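Local atomic coordinates of carboxypeptidase 1 (Deinococcus radiodurans str. R1, PDB entry 5GIV), a protein that probably acts as a zinc-dependent M32 carboxypeptidase that removes amino acids one at a time from the C-terminus of peptides, with broad specificity except for proline. Residues 201-214 against 250-264. Numbering follows the deposited sequence.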
ATOM      1  N   LEU A 201       3.942  34.304  -6.484  1.00 17.38           N
ATOM      2  CA  LEU A 201       3.719  32.954  -5.974  1.00 17.38           C
ATOM      3  C   LEU A 201       2.248  32.657  -5.714  1.00 17.41           C
ATOM      4  O   LEU A 201       1.893  31.487  -5.540  1.00 17.42           O
ATOM      5  CB  LEU A 201       4.526  32.739  -4.693  1.00 17.34           C
ATOM      6  CG  LEU A 201       6.047  32.861  -4.879  1.00 17.30           C
ATOM      7  CD1 LEU A 201       6.778  32.808  -3.534  1.00 17.27           C
ATOM      8  CD2 LEU A 201       6.564  31.800  -5.838  1.00 17.30           C
ATOM      9  N   GLY A 202       1.386  33.668  -5.699  1.00 17.59           N
ATOM     10  CA  GLY A 202      -0.027  33.469  -5.459  1.00 17.54           C
ATOM     11  C   GLY A 202      -0.894  33.453  -6.700  1.00 17.57           C
ATOM     12  O   GLY A 202      -2.124  33.515  -6.580  1.00 17.59           O
ATOM     13  N   ARG A 203      -0.299  33.346  -7.887  1.00 20.74           N
ATOM     14  CA  ARG A 203      -1.049  33.479  -9.130  1.00 20.76           C
ATOM     15  C   ARG A 203      -1.745  32.191  -9.552  1.00 20.80           C
ATOM     16  O   ARG A 203      -2.482  32.208 -10.546  1.00 20.84           O
ATOM     17  CB  ARG A 203      -0.121  33.964 -10.251  1.00 20.79           C
ATOM     18  CG  ARG A 203       0.362  35.381 -10.066  1.00 20.73           C
ATOM     19  CD  ARG A 203       1.417  35.812 -11.083  1.00 20.75           C
ATOM     20  NE  ARG A 203       1.503  37.270 -11.126  1.00 20.68           N
ATOM     21  CZ  ARG A 203       2.364  37.963 -11.872  1.00 20.67           C
ATOM     22  NH1 ARG A 203       3.244  37.339 -12.641  1.00 20.72           N
ATOM     23  NH2 ARG A 203       2.343  39.294 -11.850  1.00 20.59           N
ATOM     24  N   GLY A 204      -1.544  31.094  -8.824  1.00 18.92           N
ATOM     25  CA  GLY A 204      -2.183  29.835  -9.162  1.00 18.96           C
ATOM     26  C   GLY A 204      -1.274  28.889  -9.918  1.00 19.03           C
ATOM     27  O   GLY A 204      -0.965  29.132 -11.086  1.00 19.09           O
ATOM     28  N   PHE A 205      -0.836  27.813  -9.262  1.00 19.34           N
ATOM     29  CA  PHE A 205       0.079  26.836  -9.841  1.00 19.40           C
ATOM     30  C   PHE A 205      -0.589  25.467  -9.808  1.00 19.42           C
ATOM     31  O   PHE A 205      -0.811  24.909  -8.726  1.00 19.38           O
ATOM     32  CB  PHE A 205       1.402  26.831  -9.076  1.00 19.40           C
ATOM     33  CG  PHE A 205       2.223  28.088  -9.265  1.00 19.40           C
ATOM     34  CD1 PHE A 205       1.744  29.322  -8.837  1.00 19.34           C
ATOM     35  CD2 PHE A 205       3.485  28.029  -9.829  1.00 19.46           C
ATOM     36  CE1 PHE A 205       2.497  30.475  -9.004  1.00 19.35           C
ATOM     37  CE2 PHE A 205       4.248  29.183  -9.993  1.00 19.48           C
ATOM     38  CZ  PHE A 205       3.753  30.404  -9.576  1.00 19.41           C
ATOM     39  N   ALA A 206      -0.907  24.924 -10.984  1.00 22.15           N
ATOM     40  CA  ALA A 206      -1.657  23.675 -11.053  1.00 22.18           C
ATOM     41  C   ALA A 206      -0.929  22.555 -10.313  1.00 22.18           C
ATOM     42  O   ALA A 206       0.278  22.350 -10.488  1.00 22.21           O
ATOM     43  CB  ALA A 206      -1.888  23.282 -12.506  1.00 22.28           C
ATOM     44  N   GLN A 207      -1.695  21.791  -9.527  1.00 25.30           N
ATOM     45  CA  GLN A 207      -1.117  20.761  -8.669  1.00 25.28           C
ATOM     46  C   GLN A 207      -0.298  19.749  -9.465  1.00 25.37           C
ATOM     47  O   GLN A 207       0.792  19.349  -9.038  1.00 25.35           O
ATOM     48  CB  GLN A 207      -2.231  20.049  -7.904  1.00 25.25           C
ATOM     49  CG  GLN A 207      -1.862  18.653  -7.432  1.00 25.26           C
ATOM     50  CD  GLN A 207      -2.906  18.047  -6.506  1.00 25.23           C
ATOM     51  OE1 GLN A 207      -3.372  18.686  -5.559  1.00 25.16           O
ATOM     52  NE2 GLN A 207      -3.288  16.800  -6.787  1.00 25.28           N
ATOM     53  N   GLU A 208      -0.803  19.319 -10.623  1.00 44.33           N
ATOM     54  CA  GLU A 208      -0.113  18.286 -11.393  1.00 44.41           C
ATOM     55  C   GLU A 208       1.253  18.766 -11.882  1.00 44.40           C
ATOM     56  O   GLU A 208       2.228  18.007 -11.870  1.00 44.41           O
ATOM     57  CB  GLU A 208      -0.984  17.840 -12.569  1.00 44.52           C
ATOM     58  CG  GLU A 208      -0.431  16.643 -13.313  1.00 44.63           C
ATOM     59  CD  GLU A 208      -1.318  16.181 -14.461  1.00 44.77           C
ATOM     60  OE1 GLU A 208      -2.371  16.817 -14.706  1.00 44.84           O
ATOM     61  OE2 GLU A 208      -0.955  15.176 -15.122  1.00 44.82           O
ATOM     62  N   ARG A 209       1.349  20.023 -12.313  1.00 32.32           N
ATOM     63  CA  ARG A 209       2.644  20.536 -12.738  1.00 32.35           C
ATOM     64  C   ARG A 209       3.629  20.640 -11.581  1.00 32.29           C
ATOM     65  O   ARG A 209       4.819  20.347 -11.749  1.00 32.31           O
ATOM     66  CB  ARG A 209       2.491  21.893 -13.405  1.00 32.37           C
ATOM     67  CG  ARG A 209       2.014  21.811 -14.816  1.00 32.46           C
ATOM     68  CD  ARG A 209       1.708  23.172 -15.369  1.00 32.48           C
ATOM     69  NE  ARG A 209       1.472  23.047 -16.795  1.00 32.57           N
ATOM     70  CZ  ARG A 209       0.276  22.917 -17.347  1.00 32.63           C
ATOM     71  NH1 ARG A 209      -0.815  22.904 -16.580  1.00 32.59           N
ATOM     72  NH2 ARG A 209       0.181  22.786 -18.669  1.00 32.71           N
ATOM     73  N   GLN A 210       3.151  21.033 -10.397  1.00 21.45           N
ATOM     74  CA  GLN A 210       4.039  21.119  -9.244  1.00 21.40           C
ATOM     75  C   GLN A 210       4.678  19.771  -8.953  1.00 21.39           C
ATOM     76  O   GLN A 210       5.897  19.676  -8.780  1.00 21.40           O
ATOM     77  CB  GLN A 210       3.277  21.629  -8.021  1.00 21.31           C
ATOM     78  CG  GLN A 210       2.870  23.088  -8.061  1.00 21.27           C
ATOM     79  CD  GLN A 210       2.405  23.566  -6.696  1.00 21.19           C
ATOM     80  OE1 GLN A 210       3.056  23.308  -5.683  1.00 21.16           O
ATOM     81  NE2 GLN A 210       1.283  24.268  -6.662  1.00 21.14           N
ATOM     82  N   LEU A 211       3.873  18.708  -8.925  1.00 17.71           N
ATOM     83  CA  LEU A 211       4.432  17.392  -8.651  1.00 17.71           C
ATOM     84  C   LEU A 211       5.429  16.993  -9.734  1.00 17.74           C
ATOM     85  O   LEU A 211       6.508  16.469  -9.432  1.00 17.72           O
ATOM     86  CB  LEU A 211       3.316  16.353  -8.541  1.00 17.70           C
ATOM     87  CG  LEU A 211       2.424  16.524  -7.319  1.00 17.64           C
ATOM     88  CD1 LEU A 211       1.188  15.620  -7.386  1.00 17.65           C
ATOM     89  CD2 LEU A 211       3.254  16.246  -6.080  1.00 17.60           C
ATOM     90  N   ALA A 212       5.098  17.252 -10.999  1.00 19.96           N
ATOM     91  CA  ALA A 212       5.997  16.875 -12.084  1.00 19.98           C
ATOM     92  C   ALA A 212       7.328  17.595 -11.953  1.00 19.99           C
ATOM     93  O   ALA A 212       8.394  16.987 -12.082  1.00 19.96           O
ATOM     94  CB  ALA A 212       5.356  17.171 -13.443  1.00 20.05           C
ATOM     95  N   PHE A 213       7.286  18.894 -11.678  1.00 22.70           N
ATOM     96  CA  PHE A 213       8.523  19.637 -11.501  1.00 22.72           C
ATOM     97  C   PHE A 213       9.324  19.098 -10.318  1.00 22.66           C
ATOM     98  O   PHE A 213      10.541  18.895 -10.416  1.00 22.66           O
ATOM     99  CB  PHE A 213       8.220  21.125 -11.331  1.00 22.74           C
ATOM    100  CG  PHE A 213       9.433  21.942 -10.999  1.00 22.78           C
ATOM    101  CD1 PHE A 213      10.243  22.441 -12.007  1.00 22.84           C
ATOM    102  CD2 PHE A 213       9.766  22.210  -9.684  1.00 22.74           C
ATOM    103  CE1 PHE A 213      11.366  23.189 -11.707  1.00 22.88           C
ATOM    104  CE2 PHE A 213      10.881  22.964  -9.383  1.00 22.79           C
ATOM    105  CZ  PHE A 213      11.683  23.457 -10.400  1.00 22.86           C
ATOM    106  N   GLY A 214       8.655  18.856  -9.191  1.00 21.16           N
ATOM    107  CA  GLY A 214       9.363  18.373  -8.013  1.00 21.12           C
ATOM    108  C   GLY A 214      10.052  17.039  -8.241  1.00 21.05           C
ATOM    109  O   GLY A 214      11.144  16.795  -7.716  1.00 21.02           O
ATOM    110  N   THR A 250       4.276  14.205  -0.109  1.00 17.87           N
ATOM    111  CA  THR A 250       4.302  15.657  -0.136  1.00 17.86           C
ATOM    112  C   THR A 250       2.868  16.169  -0.076  1.00 17.81           C
ATOM    113  O   THR A 250       1.903  15.395  -0.103  1.00 17.80           O
ATOM    114  CB  THR A 250       5.033  16.179  -1.385  1.00 17.91           C
ATOM    115  OG1 THR A 250       5.332  17.573  -1.228  1.00 17.91           O
ATOM    116  CG2 THR A 250       4.179  15.964  -2.648  1.00 17.95           C
ATOM    117  N   ARG A 251       2.740  17.491   0.036  1.00 35.81           N
ATOM    118  CA  ARG A 251       1.448  18.158   0.129  1.00 35.77           C
ATOM    119  C   ARG A 251       1.462  19.373  -0.780  1.00 35.79           C
ATOM    120  O   ARG A 251       2.419  20.152  -0.752  1.00 35.82           O
ATOM    121  CB  ARG A 251       1.161  18.558   1.574  1.00 35.71           C
ATOM    122  CG  ARG A 251       0.130  19.628   1.744  1.00 35.70           C
ATOM    123  CD  ARG A 251       0.268  20.213   3.140  1.00 35.67           C
ATOM    124  NE  ARG A 251       1.596  20.792   3.356  1.00 35.73           N
ATOM    125  CZ  ARG A 251       2.174  20.912   4.549  1.00 35.72           C
ATOM    126  NH1 ARG A 251       1.544  20.480   5.641  1.00 35.66           N
ATOM    127  NH2 ARG A 251       3.382  21.456   4.650  1.00 35.76           N
ATOM    128  N   VAL A 252       0.419  19.533  -1.593  1.00 20.68           N
ATOM    129  CA  VAL A 252       0.401  20.538  -2.647  1.00 20.72           C
ATOM    130  C   VAL A 252      -0.635  21.603  -2.328  1.00 20.67           C
ATOM    131  O   VAL A 252      -1.793  21.282  -2.035  1.00 20.64           O
ATOM    132  CB  VAL A 252       0.115  19.907  -4.016  1.00 20.79           C
ATOM    133  CG1 VAL A 252       0.237  20.970  -5.118  1.00 20.85           C
ATOM    134  CG2 VAL A 252       1.062  18.752  -4.258  1.00 20.86           C
ATOM    135  N   LYS A 253      -0.227  22.867  -2.412  1.00 25.10           N
ATOM    136  CA  LYS A 253      -1.124  24.014  -2.336  1.00 25.06           C
ATOM    137  C   LYS A 253      -1.031  24.788  -3.646  1.00 25.12           C
ATOM    138  O   LYS A 253       0.002  25.391  -3.943  1.00 25.16           O
ATOM    139  CB  LYS A 253      -0.785  24.908  -1.145  1.00 25.01           C
ATOM    140  CG  LYS A 253      -1.194  24.295   0.174  1.00 24.95           C
ATOM    141  CD  LYS A 253      -1.249  25.314   1.290  1.00 24.91           C
ATOM    142  CE  LYS A 253       0.085  25.434   1.960  1.00 24.96           C
ATOM    143  NZ  LYS A 253       0.272  24.262   2.860  1.00 24.95           N
ATOM    144  N   GLU A 254      -2.105  24.777  -4.434  1.00 20.47           N
ATOM    145  CA  GLU A 254      -2.075  25.554  -5.665  1.00 20.52           C
ATOM    146  C   GLU A 254      -1.914  27.043  -5.390  1.00 20.47           C
ATOM    147  O   GLU A 254      -1.436  27.773  -6.262  1.00 20.52           O
ATOM    148  CB  GLU A 254      -3.337  25.305  -6.492  1.00 20.55           C
ATOM    149  CG  GLU A 254      -3.408  23.902  -7.070  1.00 20.62           C
ATOM    150  CD  GLU A 254      -4.272  23.810  -8.318  1.00 20.71           C
ATOM    151  OE1 GLU A 254      -5.082  24.731  -8.568  1.00 20.70           O
ATOM    152  OE2 GLU A 254      -4.106  22.821  -9.069  1.00 20.80           O
ATOM    153  N   GLN A 255      -2.268  27.506  -4.194  1.00 25.42           N
ATOM    154  CA  GLN A 255      -2.126  28.920  -3.876  1.00 25.40           C
ATOM    155  C   GLN A 255      -0.711  29.306  -3.452  1.00 25.42           C
ATOM    156  O   GLN A 255      -0.463  30.488  -3.219  1.00 25.41           O
ATOM    157  CB  GLN A 255      -3.112  29.324  -2.775  1.00 25.34           C
ATOM    158  CG  GLN A 255      -2.858  28.679  -1.417  1.00 25.31           C
ATOM    159  CD  GLN A 255      -3.546  27.325  -1.215  1.00 25.32           C
ATOM    160  OE1 GLN A 255      -3.784  26.564  -2.166  1.00 25.37           O
ATOM    161  NE2 GLN A 255      -3.867  27.019   0.051  1.00 25.26           N
ATOM    162  N   ASP A 256       0.220  28.360  -3.352  1.00 24.50           N
ATOM    163  CA  ASP A 256       1.611  28.670  -3.026  1.00 24.54           C
ATOM    164  C   ASP A 256       2.512  27.492  -3.388  1.00 24.60           C
ATOM    165  O   ASP A 256       2.528  26.475  -2.688  1.00 24.57           O
ATOM    166  CB  ASP A 256       1.765  29.036  -1.546  1.00 24.50           C
ATOM    167  CG  ASP A 256       3.216  29.344  -1.162  1.00 24.57           C
ATOM    168  OD1 ASP A 256       4.098  29.415  -2.047  1.00 24.62           O
ATOM    169  OD2 ASP A 256       3.470  29.571   0.035  1.00 24.57           O
ATOM    170  N   PRO A 257       3.277  27.602  -4.479  1.00 17.37           N
ATOM    171  CA  PRO A 257       4.051  26.457  -4.967  1.00 17.36           C
ATOM    172  C   PRO A 257       5.310  26.155  -4.167  1.00 17.32           C
ATOM    173  O   PRO A 257       5.884  25.072  -4.353  1.00 17.32           O
ATOM    174  CB  PRO A 257       4.394  26.864  -6.405  1.00 17.37           C
ATOM    175  CG  PRO A 257       4.477  28.346  -6.344  1.00 17.36           C
ATOM    176  CD  PRO A 257       3.426  28.778  -5.348  1.00 17.37           C
ATOM    177  N   THR A 258       5.747  27.052  -3.276  1.00 17.30           N
ATOM    178  CA  THR A 258       6.928  26.754  -2.472  1.00 17.27           C
ATOM    179  C   THR A 258       6.665  25.630  -1.477  1.00 17.27           C
ATOM    180  O   THR A 258       7.601  24.921  -1.099  1.00 17.26           O
ATOM    181  CB  THR A 258       7.410  28.003  -1.723  1.00 17.25           C
ATOM    182  OG1 THR A 258       6.434  28.393  -0.752  1.00 17.25           O
ATOM    183  CG2 THR A 258       7.659  29.154  -2.684  1.00 17.25           C
ATOM    184  N   ASP A 259       5.411  25.426  -1.064  1.00 29.97           N
ATOM    185  CA  ASP A 259       5.106  24.380  -0.090  1.00 29.94           C
ATOM    186  C   ASP A 259       5.431  22.990  -0.635  1.00 29.95           C
ATOM    187  O   ASP A 259       6.223  22.246  -0.046  1.00 29.96           O
ATOM    188  CB  ASP A 259       3.638  24.455   0.322  1.00 29.88           C
ATOM    189  CG  ASP A 259       3.410  25.361   1.515  1.00 29.88           C
ATOM    190  OD1 ASP A 259       3.887  26.527   1.494  1.00 29.92           O
ATOM    191  OD2 ASP A 259       2.755  24.896   2.480  1.00 29.82           O
ATOM    192  N   ALA A 260       4.802  22.611  -1.752  1.00 18.41           N
ATOM    193  CA  ALA A 260       5.042  21.291  -2.323  1.00 18.45           C
ATOM    194  C   ALA A 260       6.506  21.110  -2.701  1.00 18.52           C
ATOM    195  O   ALA A 260       7.117  20.078  -2.398  1.00 18.54           O
ATOM    196  CB  ALA A 260       4.146  21.074  -3.543  1.00 18.46           C
ATOM    197  N   LEU A 261       7.093  22.112  -3.353  1.00 17.32           N
ATOM    198  CA  LEU A 261       8.471  21.963  -3.807  1.00 17.30           C
ATOM    199  C   LEU A 261       9.404  21.647  -2.642  1.00 17.29           C
ATOM    200  O   LEU A 261      10.180  20.682  -2.694  1.00 17.29           O
ATOM    201  CB  LEU A 261       8.929  23.221  -4.546  1.00 17.29           C
ATOM    202  CG  LEU A 261      10.410  23.170  -4.912  1.00 17.34           C
ATOM    203  CD1 LEU A 261      10.669  21.904  -5.699  1.00 17.36           C
ATOM    204  CD2 LEU A 261      10.811  24.400  -5.731  1.00 17.38           C
ATOM    205  N   TYR A 262       9.339  22.439  -1.575  1.00 17.27           N
ATOM    206  CA  TYR A 262      10.327  22.276  -0.520  1.00 17.25           C
ATOM    207  C   TYR A 262       9.989  21.153   0.454  1.00 17.26           C
ATOM    208  O   TYR A 262      10.914  20.594   1.062  1.00 17.26           O
ATOM    209  CB  TYR A 262      10.558  23.626   0.166  1.00 17.23           C
ATOM    210  CG  TYR A 262      11.380  24.507  -0.764  1.00 17.22           C
ATOM    211  CD1 TYR A 262      12.736  24.254  -0.959  1.00 17.22           C
ATOM    212  CD2 TYR A 262      10.792  25.535  -1.503  1.00 17.22           C
ATOM    213  CE1 TYR A 262      13.490  25.011  -1.834  1.00 17.22           C
ATOM    214  CE2 TYR A 262      11.544  26.300  -2.384  1.00 17.22           C
ATOM    215  CZ  TYR A 262      12.893  26.032  -2.538  1.00 17.21           C
ATOM    216  OH  TYR A 262      13.659  26.768  -3.402  1.00 17.21           O
ATOM    217  N   SER A 263       8.709  20.781   0.595  1.00 18.00           N
ATOM    218  CA  SER A 263       8.386  19.522   1.263  1.00 17.95           C
ATOM    219  C   SER A 263       8.991  18.336   0.517  1.00 18.01           C
ATOM    220  O   SER A 263       9.525  17.406   1.136  1.00 18.00           O
ATOM    221  CB  SER A 263       6.870  19.334   1.375  1.00 17.88           C
ATOM    222  OG  SER A 263       6.275  20.231   2.294  1.00 17.82           O
ATOM    223  N   THR A 264       8.888  18.340  -0.814  1.00 17.32           N
ATOM    224  CA  THR A 264       9.422  17.237  -1.603  1.00 17.34           C
ATOM    225  C   THR A 264      10.946  17.177  -1.508  1.00 17.33           C
ATOM    226  O   THR A 264      11.515  16.107  -1.269  1.00 17.35           O
ATOM    227  CB  THR A 264       8.947  17.360  -3.054  1.00 17.35           C
ATOM    228  OG1 THR A 264       7.535  17.127  -3.107  1.00 17.37           O
ATOM    229  CG2 THR A 264       9.652  16.358  -3.956  1.00 17.37           C
TER
HETATM  230  O   HOH W   1      -0.339  30.487  -6.572  1.00 17.51           O
HETATM  231  O   HOH W   2       5.783  23.180  -6.362  1.00 17.36           O
HETATM  232  O   HOH W   3       2.456  23.645  -2.996  1.00 17.39           O
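Q210, buried where helix 207-214 faces the turn before helix 257-264, uses both ends of its amide. With CG anti to the carbonyl carbon (chi1 -71°), its extended chain carries NE2 to K253 O across the contact (3.2 Å, nearly straight at 175°); the other N-H goes to F205 O in its own segment. Both acceptors lie close to the amide plane, so the group is held against rotation. NE2 and D256 N, which closes the type I turn K253 to D256, reach K253 O from opposite faces of its carbonyl plane. OE1 accepts from a water shared with P257 O; a second water, accepting from K253 N and A260 N, lies near OE1 and D256 O. A leucine in place of Q210 would probably leave K253 O and F205 O without this donor and the first water without one of its acceptors.

E254 grips the 204-207 backbone twice: its O accepts from F205 N (3.1 Å) on an in-plane lone pair, and OE2 takes Q207 N (2.7 Å), a first-turn amide just after the N-cap A206. D256 OD1 caps helix 257-264, accepting from T258 N and OG1. P257, needing no N-H, lays CG 3.5 Å above the F205 ring centre, a CH-pi contact.

The axes of 207-214 and 257-264 come within 9.4 Å at 30°; W320 of helix 310-323 touches F213 and P257, strand 230-232 lies against Q207 and V252, and helix 257-275 continues to H266 and H270, zinc ligands of the HExxH motif.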